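Local coordinates for protein vinylacetyl-CoA Delta-isomerase (PDB 6VJR) that probably dehydrates 4-hydroxybutyryl-CoA and isomerises vinylacetyl-CoA, using a bound FAD and an iron-sulfur cluster, at residues L65-L71 and V136-L141; R15-V19 and I191-W195. All coordinates share one frame; numbering follows the deposited sequence.

Contact 1: L65-L71 and V136-L141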
loop_
_atom_site.group_PDB
_atom_site.type_symbol
_atom_site.label_atom_id
_atom_site.label_comp_id
_atom_site.label_asym_id
_atom_site.label_seq_id
_atom_site.Cartn_x
_atom_site.Cartn_y
_atom_site.Cartn_z
ATOM N N LEU A 65 -9.697 7.392 -47.102
ATOM C CA LEU A 65 -10.287 8.612 -46.563
ATOM C C LEU A 65 -9.546 9.030 -45.310
ATOM O O LEU A 65 -8.983 8.175 -44.659
ATOM C CB LEU A 65 -11.739 8.376 -46.162
ATOM C CG LEU A 65 -12.712 7.995 -47.273
ATOM C CD1 LEU A 65 -14.058 7.581 -46.664
ATOM C CD2 LEU A 65 -12.858 9.177 -48.227
ATOM N N LYS A 66 -9.600 10.345 -45.004
ATOM C CA LYS A 66 -9.326 10.820 -43.675
ATOM C C LYS A 66 -10.530 10.474 -42.795
ATOM O O LYS A 66 -11.662 10.872 -43.122
ATOM C CB LYS A 66 -9.074 12.329 -43.702
ATOM C CG LYS A 66 -8.595 12.866 -42.372
ATOM C CD LYS A 66 -7.064 12.899 -42.333
ATOM C CE LYS A 66 -6.466 14.201 -42.808
ATOM N NZ LYS A 66 -5.916 14.970 -41.679
ATOM N N VAL A 67 -10.283 9.727 -41.707
ATOM C CA VAL A 67 -11.350 9.243 -40.848
ATOM C C VAL A 67 -11.098 9.644 -39.396
ATOM O O VAL A 67 -9.978 9.863 -38.977
ATOM C CB VAL A 67 -11.554 7.714 -40.934
ATOM C CG1 VAL A 67 -11.773 7.277 -42.382
ATOM C CG2 VAL A 67 -10.374 6.946 -40.361
ATOM N N ASN A 68 -12.172 9.739 -38.626
ATOM C CA ASN A 68 -12.024 9.910 -37.193
ATOM C C ASN A 68 -11.184 8.745 -36.653
ATOM O O ASN A 68 -11.417 7.599 -36.997
ATOM C CB ASN A 68 -13.388 10.018 -36.527
ATOM C CG ASN A 68 -13.275 10.445 -35.088
ATOM O OD1 ASN A 68 -12.888 9.652 -34.232
ATOM N ND2 ASN A 68 -13.616 11.692 -34.809
ATOM N N ARG A 69 -10.228 9.053 -35.764
ATOM C CA ARG A 69 -9.337 8.021 -35.228
ATOM C C ARG A 69 -10.096 6.921 -34.478
ATOM O O ARG A 69 -9.653 5.787 -34.475
ATOM C CB ARG A 69 -8.191 8.607 -34.396
ATOM C CG ARG A 69 -7.197 7.567 -33.903
ATOM C CD ARG A 69 -6.007 8.230 -33.291
ATOM N NE ARG A 69 -5.287 9.186 -34.130
ATOM C CZ ARG A 69 -4.498 8.902 -35.152
ATOM N NH1 ARG A 69 -3.867 9.892 -35.753
ATOM N NH2 ARG A 69 -4.280 7.660 -35.548
ATOM N N PHE A 70 -11.281 7.206 -33.949
ATOM C CA PHE A 70 -12.092 6.163 -33.335
ATOM C C PHE A 70 -12.594 5.117 -34.325
ATOM O O PHE A 70 -12.983 4.026 -33.912
ATOM C CB PHE A 70 -13.275 6.738 -32.559
ATOM C CG PHE A 70 -12.873 7.393 -31.258
ATOM C CD1 PHE A 70 -12.501 6.612 -30.174
ATOM C CD2 PHE A 70 -12.835 8.762 -31.117
ATOM C CE1 PHE A 70 -12.167 7.196 -28.962
ATOM C CE2 PHE A 70 -12.491 9.347 -29.913
ATOM C CZ PHE A 70 -12.185 8.568 -28.830
ATOM N N LEU A 71 -12.534 5.403 -35.635
ATOM C CA LEU A 71 -13.007 4.456 -36.650
ATOM C C LEU A 71 -11.847 3.809 -37.409
ATOM O O LEU A 71 -12.062 3.100 -38.409
ATOM C CB LEU A 71 -13.909 5.223 -37.621
ATOM C CG LEU A 71 -15.236 5.738 -37.056
ATOM C CD1 LEU A 71 -15.905 6.738 -38.004
ATOM C CD2 LEU A 71 -16.123 4.559 -36.784
ATOM N N VAL A 136 -18.980 2.731 -42.086
ATOM C CA VAL A 136 -18.971 3.584 -40.915
ATOM C C VAL A 136 -17.905 4.674 -41.026
ATOM O O VAL A 136 -18.084 5.762 -40.491
ATOM C CB VAL A 136 -18.894 2.784 -39.601
ATOM C CG1 VAL A 136 -20.046 1.808 -39.479
ATOM C CG2 VAL A 136 -17.609 2.024 -39.418
ATOM N N GLN A 137 -16.798 4.368 -41.691
ATOM C CA GLN A 137 -15.773 5.364 -41.988
ATOM C C GLN A 137 -16.267 6.491 -42.903
ATOM O O GLN A 137 -15.961 7.659 -42.681
ATOM C CB GLN A 137 -14.533 4.706 -42.578
ATOM C CG GLN A 137 -13.674 3.991 -41.537
ATOM C CD GLN A 137 -12.319 3.560 -42.074
ATOM O OE1 GLN A 137 -12.008 3.665 -43.284
ATOM N NE2 GLN A 137 -11.544 3.013 -41.149
ATOM N N GLN A 138 -16.963 6.121 -43.976
ATOM C CA GLN A 138 -17.514 7.090 -44.907
ATOM C C GLN A 138 -18.512 8.021 -44.221
ATOM O O GLN A 138 -18.497 9.224 -44.474
ATOM C CB GLN A 138 -18.245 6.394 -46.051
ATOM C CG GLN A 138 -17.358 5.541 -46.938
ATOM C CD GLN A 138 -18.129 4.882 -48.064
ATOM O OE1 GLN A 138 -19.144 4.195 -47.872
ATOM N NE2 GLN A 138 -17.677 5.136 -49.272
ATOM N N GLU A 139 -19.370 7.458 -43.371
ATOM C CA GLU A 139 -20.462 8.191 -42.752
ATOM C C GLU A 139 -20.037 8.866 -41.438
ATOM O O GLU A 139 -20.706 9.797 -41.010
ATOM C CB GLU A 139 -21.659 7.261 -42.571
ATOM C CG GLU A 139 -22.168 6.701 -43.893
ATOM C CD GLU A 139 -23.422 5.845 -43.845
ATOM O OE1 GLU A 139 -23.744 5.169 -44.866
ATOM O OE2 GLU A 139 -24.080 5.837 -42.785
ATOM N N ASN A 140 -18.907 8.457 -40.857
ATOM C CA ASN A 140 -18.335 9.042 -39.640
ATOM C C ASN A 140 -19.236 8.822 -38.428
ATOM O O ASN A 140 -19.648 9.788 -37.791
ATOM C CB ASN A 140 -17.943 10.503 -39.817
ATOM C CG ASN A 140 -16.953 10.958 -38.776
ATOM O OD1 ASN A 140 -16.402 10.156 -38.010
ATOM N ND2 ASN A 140 -16.725 12.246 -38.703
ATOM N N LEU A 141 -19.531 7.543 -38.132
ATOM C CA LEU A 141 -20.538 7.137 -37.151
ATOM C C LEU A 141 -19.910 6.755 -35.808
ATOM O O LEU A 141 -18.705 6.532 -35.697
ATOM C CB LEU A 141 -21.360 5.972 -37.723
ATOM C CG LEU A 141 -22.011 6.282 -39.075
ATOM C CD1 LEU A 141 -22.895 5.132 -39.547
ATOM C CD2 LEU A 141 -22.795 7.587 -39.029
HETATM O O HOH W 1 -14.400 13.267 -37.148
HETATM O O HOH W 2 -14.631 9.175 -40.326
#

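Contact 2: R15-V19 and I191-W195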
loop_
_atom_site.group_PDB
_atom_site.type_symbol
_atom_site.label_atom_id
_atom_site.label_comp_id
_atom_site.label_asym_id
_atom_site.label_seq_id
_atom_site.Cartn_x
_atom_site.Cartn_y
_atom_site.Cartn_z
ATOM N N ARG A 15 -35.103 9.807 -33.646
ATOM C CA ARG A 15 -34.868 8.394 -33.943
ATOM C C ARG A 15 -35.872 7.435 -33.308
ATOM O O ARG A 15 -35.992 6.267 -33.716
ATOM C CB ARG A 15 -33.462 7.941 -33.574
ATOM C CG ARG A 15 -32.404 8.850 -34.187
ATOM C CD ARG A 15 -31.038 8.172 -34.204
ATOM N NE ARG A 15 -30.567 7.925 -32.839
ATOM C CZ ARG A 15 -29.509 7.187 -32.513
ATOM N NH1 ARG A 15 -28.732 6.692 -33.460
ATOM N NH2 ARG A 15 -29.211 6.977 -31.255
ATOM N N ASP A 16 -36.598 7.903 -32.306
ATOM C CA ASP A 16 -37.574 7.059 -31.608
ATOM C C ASP A 16 -37.061 5.677 -31.153
ATOM O O ASP A 16 -37.797 4.681 -31.197
ATOM C CB ASP A 16 -38.869 6.966 -32.401
ATOM C CG ASP A 16 -40.072 6.530 -31.570
ATOM O OD1 ASP A 16 -40.156 6.948 -30.375
ATOM O OD2 ASP A 16 -40.921 5.784 -32.109
ATOM N N LEU A 17 -35.859 5.610 -30.582
ATOM C CA LEU A 17 -35.405 4.455 -29.795
ATOM C C LEU A 17 -36.375 4.269 -28.639
ATOM O O LEU A 17 -36.888 5.262 -28.156
ATOM C CB LEU A 17 -33.991 4.745 -29.259
ATOM C CG LEU A 17 -32.796 4.352 -30.143
ATOM C CD1 LEU A 17 -32.825 4.931 -31.519
ATOM C CD2 LEU A 17 -31.457 4.651 -29.470
ATOM N N LYS A 18 -36.594 3.019 -28.219
ATOM C CA LYS A 18 -37.387 2.714 -27.048
ATOM C C LYS A 18 -36.460 2.757 -25.830
ATOM O O LYS A 18 -35.660 1.847 -25.640
ATOM C CB LYS A 18 -38.064 1.349 -27.194
ATOM C CG LYS A 18 -39.003 1.085 -26.064
ATOM C CD LYS A 18 -39.654 -0.292 -26.068
ATOM C CE LYS A 18 -40.566 -0.531 -27.185
ATOM N NZ LYS A 18 -41.092 -1.894 -27.162
ATOM N N VAL A 19 -36.569 3.827 -25.032
ATOM C CA VAL A 19 -35.679 4.057 -23.897
ATOM C C VAL A 19 -36.500 4.286 -22.639
ATOM O O VAL A 19 -37.277 5.234 -22.573
ATOM C CB VAL A 19 -34.738 5.254 -24.118
ATOM C CG1 VAL A 19 -33.861 5.530 -22.908
ATOM C CG2 VAL A 19 -33.910 5.103 -25.369
ATOM N N ILE A 191 -27.138 4.407 -26.454
ATOM C CA ILE A 191 -28.225 5.266 -26.896
ATOM C C ILE A 191 -27.694 6.419 -27.760
ATOM O O ILE A 191 -28.430 6.955 -28.587
ATOM C CB ILE A 191 -29.064 5.709 -25.685
ATOM C CG1 ILE A 191 -29.754 4.461 -25.078
ATOM C CG2 ILE A 191 -30.082 6.785 -26.046
ATOM C CD1 ILE A 191 -30.142 4.660 -23.625
ATOM N N ASN A 192 -26.417 6.779 -27.560
ATOM C CA ASN A 192 -25.722 7.832 -28.273
ATOM C C ASN A 192 -25.013 7.310 -29.522
ATOM O O ASN A 192 -24.313 8.064 -30.150
ATOM C CB ASN A 192 -24.719 8.522 -27.344
ATOM C CG ASN A 192 -25.392 9.150 -26.146
ATOM O OD1 ASN A 192 -26.608 9.353 -26.137
ATOM N ND2 ASN A 192 -24.610 9.489 -25.136
ATOM N N SER A 193 -25.187 6.027 -29.846
ATOM C CA SER A 193 -24.491 5.372 -30.934
ATOM C C SER A 193 -25.410 5.235 -32.158
ATOM O O SER A 193 -26.640 5.224 -32.029
ATOM C CB SER A 193 -24.014 3.989 -30.509
ATOM O OG SER A 193 -23.100 3.985 -29.409
ATOM N N HIS A 194 -24.794 5.047 -33.330
ATOM C CA HIS A 194 -25.479 4.766 -34.586
ATOM C C HIS A 194 -25.623 3.258 -34.838
ATOM O O HIS A 194 -26.649 2.803 -35.359
ATOM C CB HIS A 194 -24.783 5.481 -35.747
ATOM C CG HIS A 194 -24.690 6.953 -35.588
ATOM N ND1 HIS A 194 -23.506 7.569 -35.258
ATOM C CD2 HIS A 194 -25.614 7.925 -35.603
ATOM C CE1 HIS A 194 -23.707 8.886 -35.187
ATOM N NE2 HIS A 194 -24.995 9.122 -35.365
ATOM N N TRP A 195 -24.556 2.510 -34.559
ATOM C CA TRP A 195 -24.513 1.063 -34.670
ATOM C C TRP A 195 -23.950 0.488 -33.381
ATOM O O TRP A 195 -23.123 1.136 -32.750
ATOM C CB TRP A 195 -23.635 0.601 -35.826
ATOM C CG TRP A 195 -24.195 0.970 -37.168
ATOM C CD1 TRP A 195 -24.107 2.152 -37.831
ATOM C CD2 TRP A 195 -24.980 0.101 -37.993
ATOM N NE1 TRP A 195 -24.775 2.077 -39.027
ATOM C CE2 TRP A 195 -25.321 0.828 -39.149
ATOM C CE3 TRP A 195 -25.381 -1.232 -37.883
ATOM C CZ2 TRP A 195 -26.084 0.273 -40.163
ATOM C CZ3 TRP A 195 -26.150 -1.773 -38.877
ATOM C CH2 TRP A 195 -26.484 -1.031 -40.006
#

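Contact 1: L65-L71 and V136-L141
Gln137 and Leu71 make the direct polar link of this contact: Gln137 NE2 donates to Leu71 O over 2.8 Å, nearly straight at 166°. The acceptor lies in the plane of the Gln137 amide, while the donor stands tilted from the carbonyl plane of Leu71. Gln137 can reach this far because its chain is extended beyond CG (chi2 -169°), and its OE1 accepts from Ser60 and Thr63, so both ends of the amide are engaged and its rotation is fixed.

Two waters widen the polar seam. One accepts from Asn68 ND2 and from Asn140 ND2, which also binds the carbonyl of Ile2; the other accepts from the backbone N of Asn68 and donates to Gln137 O at 3.1 Å. Asn68 OD1 is turned back to Phe70 N, 2.9 Å away, closing an Asx turn that leads strand 66-68 into the 3-10 turn. The position of Asn140, with positive phi just after helix 125-139, suits asparagine, which tolerates that conformation better than most residues.

The apolar contacts centre on Leu71, whose forked end fits against the helix terminus: CD1 lies 3.4 Å from Val136 O, and CD2 meets Val136 CG2 at 3.9 Å. Val67 CG1 packs against the aliphatic part and amide of Gln137, and at the exposed margin Leu65 CD1 touches Gln138 CG at 3.9 Å.

Where the strand and its 3-10 turn meet the helix end, the Gln137 amide and one water answer backbone groups and the second water joins two asparagine amides, while leucine and valine pack beside them in a largely buried interface.

Contact 2: R15-V19 and I191-W195
Arg15 reaches across to the carbonyl of Ser193, and its side chain is the long arm of this contact. From CB, which points toward the 191-195 loop, the chain runs through CG and CD without meeting that loop closely, then bends about the CG-CD bond (chi3 -64°), directing the guanidinium to its target. CZ comes within 3.5 Å of Ser193 O. At the tip NH1 donates to Ser193 O over 2.9 Å (157°), and NH2 donates to the same oxygen at 3.2 Å, less straight at 141°. This end-on fork keeps the acceptor in the guanidinium plane, though both nitrogens approach from one face of the carbonyl plane. NH2 also lies 2.8 Å from Ile191 O, at a poor angle for bonding.

The two segments are loops of the N-terminal part of the 4-hydroxyphenylacetate 3-hydroxylase-like fold: 15-19 leads from helix 5-11 into strand 19-21, and the loop 191-195 follows strand 177-188 and runs into strand 195-198. Arginine suits the place because its length carries two adjacent N-H groups to a single backbone oxygen. A leucine in its place would probably leave Ser193 O without its two donors and the 191-195 loop less firmly tied to 15-19.

Nearer strand 19-21 the contact turns apolar. Val19 CG1 and Ile191 CD1 meet tip to tip at 3.9 Å, and Ile191 also lies against Tyr226 and Tyr228 of strand 224-228; Leu17 CD2 sits 4.3 Å from Ile191 CG2.

Overall arrangement
Contact 2 joins residues far apart in sequence, and contact 1 is nested inside the loop it closes; their centres lie about 19 Å apart. The two meet directly where 136-141 ends and 191-195 turns into its strand: Leu141 CA is 3.5 Å from His194 ND1, and Leu141 CD1 is 3.6 Å from Trp195 NE1, while His194 ND1 bonds to Val142 N. Both contacts flank the cofactors rather than touch them. The side chain of Asn68 is about 12 Å from the iron-sulfur cluster, and that of Ser193 about 8 Å from the FAD and 10 Å from the cluster. Gly145, an FAD-binding residue, follows shortly after 136-141 in the chain.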